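Local coordinates for protein probable transcriptional regulator (Rhodococcus jostii, PDB 3ON2) that probably acts as a TetR-family transcriptional regulator that binds cis-regulatory DNA through an N-terminal helix-turn-helix domain, although its specific function is not established, at residues 11-14 against 15-19; 31-35 against 36-40; 96-99 against 100-104; 119-122 against 123-126. One frame throughout, in Å; residues are numbered along the deposited sequence.

Interaction 1 (11-14 against 15-19); sequences GSLR and RVLLA
The Arg14 guanidinium carries the methyl CD1 of Leu18 on one face, 3.4 Å above the plane and set toward the rim, with NH1 the nearest atom. Arg14 gets there with an extended chain: CG lies anti to the backbone N (chi1 -178°), and the straight chain crosses over the next turn at a slant, so that its flat end lies against the leucine methyl. The Arg15 guanidinium bends back along its own helix and meets Ala19 CA at its edge, in plane; this side chain was modelled in two conformers, so that placement is one of two.

Ser12 is the N-cap. Its OG accepts from Arg15 N at 3.1 Å, a nearly straight bond that satisfies one of the amides at the start of the helix, and OG also rests 3.4 Å from Arg15 CB. The regular i to i+4 ladder starts at the same residue, with Val16 N donating to Ser12 O (3.0 Å) and Leu17 N to Leu13 O (2.8 Å). On the apolar side Leu13 and Leu17 lie side by side, CD2 of the first 3.7 Å from CD1 of the second.

These are the opening two turns of helix 13-28. Leu18 packs on Leu59, Ala62 and Leu63 of helix 56-81, while Arg14 reaches both Ala62 and the loop residues His52 and Phe53, joining the helix start to the segment that precedes helix 56-81.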
loop_
_atom_site.group_PDB
_atom_site.type_symbol
_atom_site.label_atom_id
_atom_site.label_comp_id
_atom_site.label_asym_id
_atom_site.label_seq_id
_atom_site.Cartn_x
_atom_site.Cartn_y
_atom_site.Cartn_z
ATOM N N GLY A 11 -13.719 9.332 20.799
ATOM C CA GLY A 11 -13.386 8.259 19.834
ATOM C C GLY A 11 -12.705 7.082 20.541
ATOM O O GLY A 11 -12.280 7.215 21.695
ATOM N N SER A 12 -12.574 5.930 19.881
ATOM C CA SER A 12 -11.863 4.810 20.530
ATOM C C SER A 12 -10.382 5.149 20.647
ATOM O O SER A 12 -9.829 5.793 19.758
ATOM C CB SER A 12 -12.046 3.481 19.785
ATOM O OG SER A 12 -11.206 3.379 18.648
ATOM N N LEU A 13 -9.758 4.724 21.741
ATOM C CA LEU A 13 -8.312 4.902 21.915
ATOM C C LEU A 13 -7.522 4.308 20.741
ATOM O O LEU A 13 -6.564 4.899 20.261
ATOM C CB LEU A 13 -7.838 4.245 23.204
ATOM C CG LEU A 13 -7.384 5.175 24.298
ATOM C CD1 LEU A 13 -6.883 4.336 25.481
ATOM C CD2 LEU A 13 -6.291 6.112 23.743
ATOM N N ARG A 14 -7.945 3.136 20.275
ATOM C CA ARG A 14 -7.272 2.490 19.165
ATOM C C ARG A 14 -7.238 3.396 17.939
ATOM O O ARG A 14 -6.185 3.612 17.339
ATOM C CB ARG A 14 -7.987 1.187 18.805
ATOM C CG ARG A 14 -7.299 0.436 17.690
ATOM C CD ARG A 14 -8.093 -0.787 17.266
ATOM N NE ARG A 14 -7.182 -1.660 16.562
ATOM C CZ ARG A 14 -6.970 -1.651 15.252
ATOM N NH1 ARG A 14 -7.663 -0.850 14.453
ATOM N NH2 ARG A 14 -6.079 -2.489 14.748
ATOM N N ARG A 15 -8.398 3.914 17.552
ATOM C CA ARG A 15 -8.470 4.739 16.348
ATOM C C ARG A 15 -7.705 6.047 16.522
ATOM O O ARG A 15 -6.956 6.447 15.637
ATOM C CB ARG A 15 -9.913 5.042 15.972
ATOM C CG ARG A 15 -10.022 6.094 14.864
ATOM C CD ARG A 15 -9.564 5.547 13.526
ATOM N NE ARG A 15 -8.159 5.824 13.229
ATOM C CZ ARG A 15 -7.363 4.950 12.635
ATOM N NH1 ARG A 15 -7.822 3.735 12.307
ATOM N NH2 ARG A 15 -6.111 5.278 12.376
ATOM N N VAL A 16 -7.886 6.693 17.673
ATOM C CA VAL A 16 -7.249 7.990 17.928
ATOM C C VAL A 16 -5.729 7.817 17.901
ATOM O O VAL A 16 -5.027 8.583 17.266
ATOM C CB VAL A 16 -7.673 8.567 19.319
ATOM C CG1 VAL A 16 -6.915 9.853 19.628
ATOM C CG2 VAL A 16 -9.158 8.823 19.366
ATOM N N LEU A 17 -5.238 6.798 18.607
ATOM C CA LEU A 17 -3.787 6.538 18.651
ATOM C C LEU A 17 -3.211 6.193 17.298
ATOM O O LEU A 17 -2.127 6.644 16.979
ATOM C CB LEU A 17 -3.419 5.469 19.673
ATOM C CG LEU A 17 -3.518 5.973 21.117
ATOM C CD1 LEU A 17 -3.203 4.845 22.075
ATOM C CD2 LEU A 17 -2.545 7.118 21.352
ATOM N N LEU A 18 -3.938 5.413 16.503
ATOM C CA LEU A 18 -3.463 5.074 15.165
ATOM C C LEU A 18 -3.394 6.297 14.250
ATOM O O LEU A 18 -2.459 6.414 13.459
ATOM C CB LEU A 18 -4.320 3.982 14.511
ATOM C CG LEU A 18 -4.083 2.514 14.855
ATOM C CD1 LEU A 18 -5.257 1.592 14.407
ATOM C CD2 LEU A 18 -2.757 2.054 14.237
ATOM N N ALA A 19 -4.370 7.194 14.337
ATOM C CA ALA A 19 -4.329 8.415 13.507
ATOM C C ALA A 19 -3.143 9.343 13.891
ATOM O O ALA A 19 -2.428 9.878 13.032
ATOM C CB ALA A 19 -5.642 9.173 13.607
#

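Interaction 2 (31-35 against 36-40); sequences DGLSL and RQLAR. With SO4 (sulfate ion), chain E.
Ser34 and Gln37 meet in a capping bond: Gln37 N points at Ser34 OG over 3.2 Å, with an N-H...O angle of 170°. OG stands anti to its own backbone N (chi1 170°), which brings it in front of the helix start. Behind the cap the main chain closes the first turn, Leu38 N donating to Ser34 O (2.9 Å) and Ala39 N to Leu35 O.

A second group of hydrogen bonds gathers on a sulfate, probably from the crystallisation liquor. Leu35 N binds its O3 at 2.7 Å and Arg36 N its O2 at 2.9 Å. The Arg36 side chain, bent at chi3, brings a positive charge to the same anion and meets it edge-on with the sulfur in the guanidinium plane, NE donating to O2 (2.7 Å) and NH1 to O1 (2.8 Å). O2 is thus gripped by two N-H groups of one residue. Replacing Ser34 by an alanine would probably leave Gln37 N without its capping acceptor and the helix start less firmly fixed beside the anion.

Apolar contact is lighter: Leu33 CD2 touches Leu38 CD1 at 4.1 Å, and both leucines pack between helix 13-28 and helix 56-81. An anion held by the N-terminal amides of a helix and an arginine resembles a DNA phosphate site, consistent with the predicted helix-turn-helix motif of TetR regulators, whose first helix begins here.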
loop_
_atom_site.group_PDB
_atom_site.type_symbol
_atom_site.label_atom_id
_atom_site.label_comp_id
_atom_site.label_asym_id
_atom_site.label_seq_id
_atom_site.Cartn_x
_atom_site.Cartn_y
_atom_site.Cartn_z
ATOM N N ASP A 31 11.261 5.741 13.957
ATOM C CA ASP A 31 12.024 5.948 15.203
ATOM C C ASP A 31 11.493 7.128 16.031
ATOM O O ASP A 31 11.792 7.233 17.224
ATOM C CB ASP A 31 13.532 6.095 14.923
ATOM C CG ASP A 31 14.128 4.864 14.217
ATOM O OD1 ASP A 31 13.728 3.719 14.532
ATOM O OD2 ASP A 31 15.000 5.034 13.334
ATOM N N GLY A 32 10.695 7.997 15.408
ATOM C CA GLY A 32 9.967 9.031 16.148
ATOM C C GLY A 32 8.668 8.538 16.789
ATOM O O GLY A 32 7.943 9.314 17.435
ATOM N N LEU A 33 8.363 7.252 16.617
ATOM C CA LEU A 33 7.142 6.685 17.194
ATOM C C LEU A 33 7.342 6.177 18.599
ATOM O O LEU A 33 8.175 5.293 18.848
ATOM C CB LEU A 33 6.588 5.545 16.341
ATOM C CG LEU A 33 5.772 5.898 15.107
ATOM C CD1 LEU A 33 5.250 4.622 14.513
ATOM C CD2 LEU A 33 4.612 6.818 15.482
ATOM N N SER A 34 6.541 6.714 19.513
ATOM C CA SER A 34 6.518 6.205 20.871
ATOM C C SER A 34 5.087 6.021 21.347
ATOM O O SER A 34 4.295 6.967 21.332
ATOM C CB SER A 34 7.288 7.147 21.814
ATOM O OG SER A 34 7.075 6.780 23.166
ATOM N N LEU A 35 4.758 4.813 21.782
ATOM C CA LEU A 35 3.409 4.552 22.286
ATOM C C LEU A 35 3.144 5.399 23.528
ATOM O O LEU A 35 2.084 6.011 23.671
ATOM C CB LEU A 35 3.220 3.070 22.593
ATOM C CG LEU A 35 1.859 2.589 23.129
ATOM C CD1 LEU A 35 0.679 3.088 22.293
ATOM C CD2 LEU A 35 1.859 1.045 23.205
ATOM N N ARG A 36 4.133 5.469 24.405
ATOM C CA ARG A 36 3.998 6.265 25.604
ATOM C C ARG A 36 3.771 7.735 25.271
ATOM O O ARG A 36 2.904 8.357 25.847
ATOM C CB ARG A 36 5.215 6.091 26.492
ATOM C CG ARG A 36 5.306 4.713 27.135
ATOM C CD ARG A 36 6.668 4.561 27.770
ATOM N NE ARG A 36 7.660 4.284 26.746
ATOM C CZ ARG A 36 8.969 4.406 26.908
ATOM N NH1 ARG A 36 9.794 4.100 25.905
ATOM N NH2 ARG A 36 9.449 4.843 28.069
ATOM N N GLN A 37 4.521 8.298 24.336
ATOM C CA GLN A 37 4.284 9.690 23.968
ATOM C C GLN A 37 2.902 9.906 23.330
ATOM O O GLN A 37 2.207 10.892 23.624
ATOM C CB GLN A 37 5.346 10.168 22.995
ATOM C CG GLN A 37 6.648 10.544 23.635
ATOM C CD GLN A 37 7.545 11.268 22.668
ATOM O OE1 GLN A 37 7.990 10.703 21.668
ATOM N NE2 GLN A 37 7.807 12.532 22.949
ATOM N N LEU A 38 2.499 8.981 22.463
ATOM C CA LEU A 38 1.249 9.151 21.723
ATOM C C LEU A 38 0.085 9.121 22.691
ATOM O O LEU A 38 -0.851 9.901 22.559
ATOM C CB LEU A 38 1.095 8.076 20.654
ATOM C CG LEU A 38 2.101 8.191 19.520
ATOM C CD1 LEU A 38 2.225 6.849 18.812
ATOM C CD2 LEU A 38 1.709 9.316 18.534
ATOM N N ALA A 39 0.169 8.237 23.675
ATOM C CA ALA A 39 -0.856 8.129 24.700
ATOM C C ALA A 39 -1.001 9.426 25.516
ATOM O O ALA A 39 -2.116 9.825 25.836
ATOM C CB ALA A 39 -0.568 6.948 25.618
ATOM N N ARG A 40 0.113 10.083 25.844
ATOM C CA ARG A 40 0.042 11.315 26.647
ATOM C C ARG A 40 -0.471 12.450 25.772
ATOM O O ARG A 40 -1.227 13.295 26.228
ATOM C CB ARG A 40 1.397 11.721 27.269
ATOM C CG ARG A 40 2.360 10.598 27.712
ATOM C CD ARG A 40 1.838 9.636 28.804
ATOM N NE ARG A 40 2.234 8.249 28.480
ATOM C CZ ARG A 40 2.081 7.186 29.271
ATOM N NH1 ARG A 40 1.537 7.289 30.485
ATOM N NH2 ARG A 40 2.477 5.999 28.837
HETATM S S SO4 E . 7.273 3.019 23.436
HETATM O O1 SO4 E . 8.588 3.657 23.379
HETATM O O2 SO4 E . 6.438 3.784 24.364
HETATM O O3 SO4 E . 6.678 2.996 22.091
HETATM O O4 SO4 E . 7.358 1.678 23.981
#

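Interaction 3 (96-99 against 100-104); sequences AYVS and FALAH
Val98 and Leu102 lie side by side one turn apart and point the same way, with Val98 CG1 3.9 Å from Leu102 CD1. Leu102 CG sits anti to its carbonyl carbon (chi1 -61°), which sends the branch along the helix flank beside the valine. Together they form a ridge that meets Phe164 and Ala171 of helix 153-172, and Val98 also touches Val181 and Val185.

A second pair is looser. The Tyr97 ring approaches Ala101 CB obliquely, its CE2 4.3 Å away, and both residues rest on Leu108. The hydroxyl of Tyr97 is hydrogen-bonded to Tyr112 and His165, so the polar end of this buried ring is satisfied.

Phe100 packs on Leu71 and Ala74 of helix 56-81. One face of its ring takes His104 CD2 3.6 Å above the centre, where the chain leaves helical geometry. The backbone ladder underneath is regular, with Phe100 N to Ala96 O and Ala103 N to Ser99 O both 3.0 Å.

This last part of helix 86-103 belongs to the all-helical C-terminal domain of the TetR fold; Tyr97 lines a pocket occupied by a polyether, probably from the crystallisation liquor, in the domain where relatives bind their effectors.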
loop_
_atom_site.group_PDB
_atom_site.type_symbol
_atom_site.label_atom_id
_atom_site.label_comp_id
_atom_site.label_asym_id
_atom_site.label_seq_id
_atom_site.Cartn_x
_atom_site.Cartn_y
_atom_site.Cartn_z
ATOM N N ALA A 96 -2.614 3.931 -9.537
ATOM C CA ALA A 96 -3.052 3.930 -8.130
ATOM C C ALA A 96 -1.973 3.462 -7.160
ATOM O O ALA A 96 -1.856 3.988 -6.045
ATOM C CB ALA A 96 -4.312 3.071 -7.942
ATOM N N TYR A 97 -1.213 2.449 -7.542
ATOM C CA TYR A 97 -0.111 2.016 -6.671
ATOM C C TYR A 97 0.934 3.123 -6.438
ATOM O O TYR A 97 1.356 3.377 -5.303
ATOM C CB TYR A 97 0.603 0.761 -7.205
ATOM C CG TYR A 97 1.735 0.397 -6.259
ATOM C CD1 TYR A 97 1.449 -0.262 -5.056
ATOM C CD2 TYR A 97 3.052 0.790 -6.508
ATOM C CE1 TYR A 97 2.433 -0.557 -4.153
ATOM C CE2 TYR A 97 4.067 0.490 -5.589
ATOM C CZ TYR A 97 3.745 -0.193 -4.416
ATOM O OH TYR A 97 4.682 -0.515 -3.475
ATOM N N VAL A 98 1.394 3.730 -7.529
ATOM C CA VAL A 98 2.427 4.759 -7.437
ATOM C C VAL A 98 1.908 5.957 -6.634
ATOM O O VAL A 98 2.611 6.455 -5.752
ATOM C CB VAL A 98 2.991 5.131 -8.844
ATOM C CG1 VAL A 98 4.060 6.245 -8.756
ATOM C CG2 VAL A 98 3.614 3.874 -9.510
ATOM N N SER A 99 0.677 6.388 -6.890
ATOM C CA SER A 99 0.083 7.474 -6.086
ATOM C C SER A 99 0.002 7.154 -4.601
ATOM O O SER A 99 0.272 8.038 -3.758
ATOM C CB SER A 99 -1.316 7.826 -6.578
ATOM O OG SER A 99 -1.196 8.338 -7.875
ATOM N N PHE A 100 -0.389 5.914 -4.282
ATOM C CA PHE A 100 -0.438 5.493 -2.880
ATOM C C PHE A 100 0.933 5.583 -2.205
ATOM O O PHE A 100 1.070 6.106 -1.085
ATOM C CB PHE A 100 -0.970 4.051 -2.745
ATOM C CG PHE A 100 -1.232 3.640 -1.329
ATOM C CD1 PHE A 100 -2.503 3.780 -0.779
ATOM C CD2 PHE A 100 -0.194 3.128 -0.525
ATOM C CE1 PHE A 100 -2.747 3.396 0.561
ATOM C CE2 PHE A 100 -0.424 2.764 0.800
ATOM C CZ PHE A 100 -1.703 2.897 1.345
ATOM N N ALA A 101 1.925 5.007 -2.881
ATOM C CA ALA A 101 3.296 4.965 -2.410
ATOM C C ALA A 101 3.829 6.372 -2.137
ATOM O O ALA A 101 4.454 6.623 -1.091
ATOM C CB ALA A 101 4.157 4.254 -3.436
ATOM N N LEU A 102 3.567 7.305 -3.055
ATOM C CA LEU A 102 4.110 8.643 -2.908
ATOM C C LEU A 102 3.339 9.475 -1.877
ATOM O O LEU A 102 3.907 10.365 -1.233
ATOM C CB LEU A 102 4.264 9.323 -4.281
ATOM C CG LEU A 102 5.229 8.585 -5.269
ATOM C CD1 LEU A 102 5.292 9.283 -6.639
ATOM C CD2 LEU A 102 6.692 8.394 -4.687
ATOM N N ALA A 103 2.065 9.147 -1.666
ATOM C CA ALA A 103 1.284 9.804 -0.627
ATOM C C ALA A 103 1.511 9.250 0.772
ATOM O O ALA A 103 1.126 9.901 1.744
ATOM C CB ALA A 103 -0.196 9.783 -0.945
ATOM N N HIS A 104 2.084 8.053 0.884
ATOM C CA HIS A 104 2.228 7.383 2.176
ATOM C C HIS A 104 3.605 6.737 2.272
ATOM O O HIS A 104 3.727 5.530 2.517
ATOM C CB HIS A 104 1.156 6.300 2.325
ATOM C CG HIS A 104 -0.235 6.802 2.128
ATOM N ND1 HIS A 104 -0.937 7.454 3.122
ATOM C CD2 HIS A 104 -1.068 6.729 1.066
ATOM C CE1 HIS A 104 -2.144 7.764 2.677
ATOM N NE2 HIS A 104 -2.251 7.332 1.433
#

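Interaction 4 (119-122 against 123-126); sequences GAAS and QVVE
Ala120 and Ala121 run up to helix 122-144 in a polyproline-II-like conformation, and the chain turns helical at Ser122, so that Ala121 takes the N-cap position. Having only a methyl, Ala121 can offer no side-chain acceptor to the first amides; its carbonyl instead starts the ladder. Val125 N donates to Ala121 O at 3.0 Å, almost straight (171°) and in the carbonyl plane, and Glu126 N follows to Ser122 O at 2.8 Å.

Among the side chains, Gln123 folds back against the entry to its own helix. CG occupies the crowded position between backbone N and carbonyl carbon (chi1 74°), and a bend at chi2 brings the amide beside Ala121, with OE1 3.4 Å and NE2 3.6 Å from Ala121 CB. Both Ala121 and Gln123 also touch Asp61 of helix 56-81, where Gln123 meets Glu65 as well. A glycine in place of Gln123 would probably open a gap beside the Ala121 methyl and leave Asp61 and Glu65 without the side chain that lies against them. Next to this, Ala120 CB meets Val125 CG2 at 4.1 Å, while Val124 packs on Ala64, Asn114 and Lys115.

Ser122 and Glu126 are joined through a water. It lies 2.9 Å from Ser122 OG and donates to Glu126 OE2 over 3.1 Å, bridging one turn of the helix. A carboxylate so near the N-terminal end of the helix would probably be mildly favoured by the positive end of its dipole. The chemistry is thus that of a helix start at the surface: main-chain bonds supply the order, a few small methyl contacts pack beside them, and water links the polar groups outside.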
loop_
_atom_site.group_PDB
_atom_site.type_symbol
_atom_site.label_atom_id
_atom_site.label_comp_id
_atom_site.label_asym_id
_atom_site.label_seq_id
_atom_site.Cartn_x
_atom_site.Cartn_y
_atom_site.Cartn_z
ATOM N N GLY A 119 9.256 -13.291 12.341
ATOM C CA GLY A 119 8.128 -13.412 13.276
ATOM C C GLY A 119 6.981 -12.437 13.040
ATOM O O GLY A 119 6.192 -12.170 13.955
ATOM N N ALA A 120 6.866 -11.923 11.811
ATOM C CA ALA A 120 5.836 -10.939 11.459
ATOM C C ALA A 120 4.443 -11.447 11.827
ATOM O O ALA A 120 4.152 -12.629 11.669
ATOM C CB ALA A 120 5.911 -10.614 9.969
ATOM N N ALA A 121 3.578 -10.568 12.326
ATOM C CA ALA A 121 2.245 -11.018 12.722
ATOM C C ALA A 121 1.417 -11.506 11.523
ATOM O O ALA A 121 1.430 -10.906 10.441
ATOM C CB ALA A 121 1.499 -9.934 13.522
ATOM N N SER A 122 0.717 -12.617 11.730
ATOM C CA SER A 122 -0.116 -13.234 10.692
ATOM C C SER A 122 -1.157 -12.279 10.078
ATOM O O SER A 122 -1.418 -12.341 8.874
ATOM C CB SER A 122 -0.815 -14.476 11.246
ATOM O OG SER A 122 -1.534 -14.156 12.431
ATOM N N GLN A 123 -1.743 -11.388 10.883
ATOM C CA GLN A 123 -2.746 -10.475 10.325
ATOM C C GLN A 123 -2.112 -9.470 9.358
ATOM O O GLN A 123 -2.746 -9.083 8.369
ATOM C CB GLN A 123 -3.592 -9.778 11.398
ATOM C CG GLN A 123 -2.896 -8.672 12.179
ATOM C CD GLN A 123 -2.068 -9.183 13.357
ATOM O OE1 GLN A 123 -1.869 -10.401 13.540
ATOM N NE2 GLN A 123 -1.581 -8.242 14.176
ATOM N N VAL A 124 -0.861 -9.076 9.632
ATOM C CA VAL A 124 -0.102 -8.236 8.694
ATOM C C VAL A 124 0.200 -9.031 7.417
ATOM O O VAL A 124 -0.052 -8.544 6.293
ATOM C CB VAL A 124 1.204 -7.676 9.303
ATOM C CG1 VAL A 124 1.994 -6.892 8.252
ATOM C CG2 VAL A 124 0.890 -6.772 10.535
ATOM N N VAL A 125 0.755 -10.236 7.588
ATOM C CA VAL A 125 1.073 -11.105 6.447
ATOM C C VAL A 125 -0.160 -11.302 5.554
ATOM O O VAL A 125 -0.062 -11.142 4.334
ATOM C CB VAL A 125 1.664 -12.479 6.885
ATOM C CG1 VAL A 125 1.877 -13.392 5.671
ATOM C CG2 VAL A 125 2.976 -12.292 7.647
ATOM N N GLU A 126 -1.313 -11.616 6.162
ATOM C CA GLU A 126 -2.576 -11.854 5.413
ATOM C C GLU A 126 -3.090 -10.624 4.661
ATOM O O GLU A 126 -3.567 -10.727 3.526
ATOM C CB GLU A 126 -3.682 -12.361 6.348
ATOM C CG GLU A 126 -3.521 -13.829 6.777
ATOM C CD GLU A 126 -4.508 -14.249 7.870
ATOM O OE1 GLU A 126 -5.540 -13.545 8.041
ATOM O OE2 GLU A 126 -4.253 -15.282 8.550
HETATM O O HOH W 1 -4.227 -13.973 11.330
#

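How the interactions relate
Interactions 1 and 2 sit together in the DNA-binding part: their centres are 13 Å apart, and Leu17 CD2 lies 3.5 Å from Leu38 O, so helix 13-28 and helix 35-41 pack directly. Both begin with a serine N-cap, but one adds an arginine over a leucine and the other an anion site. Interaction 4 is a helix start too, at the surface, with alanine at the cap and a water bridge. Interaction 3 is the most central, its centre about 7 Å from the centre of the chain, and rests mainly on apolar packing near the end of a helix. All four share helix 56-81 as a neighbour, which links the DNA-binding and C-terminal parts.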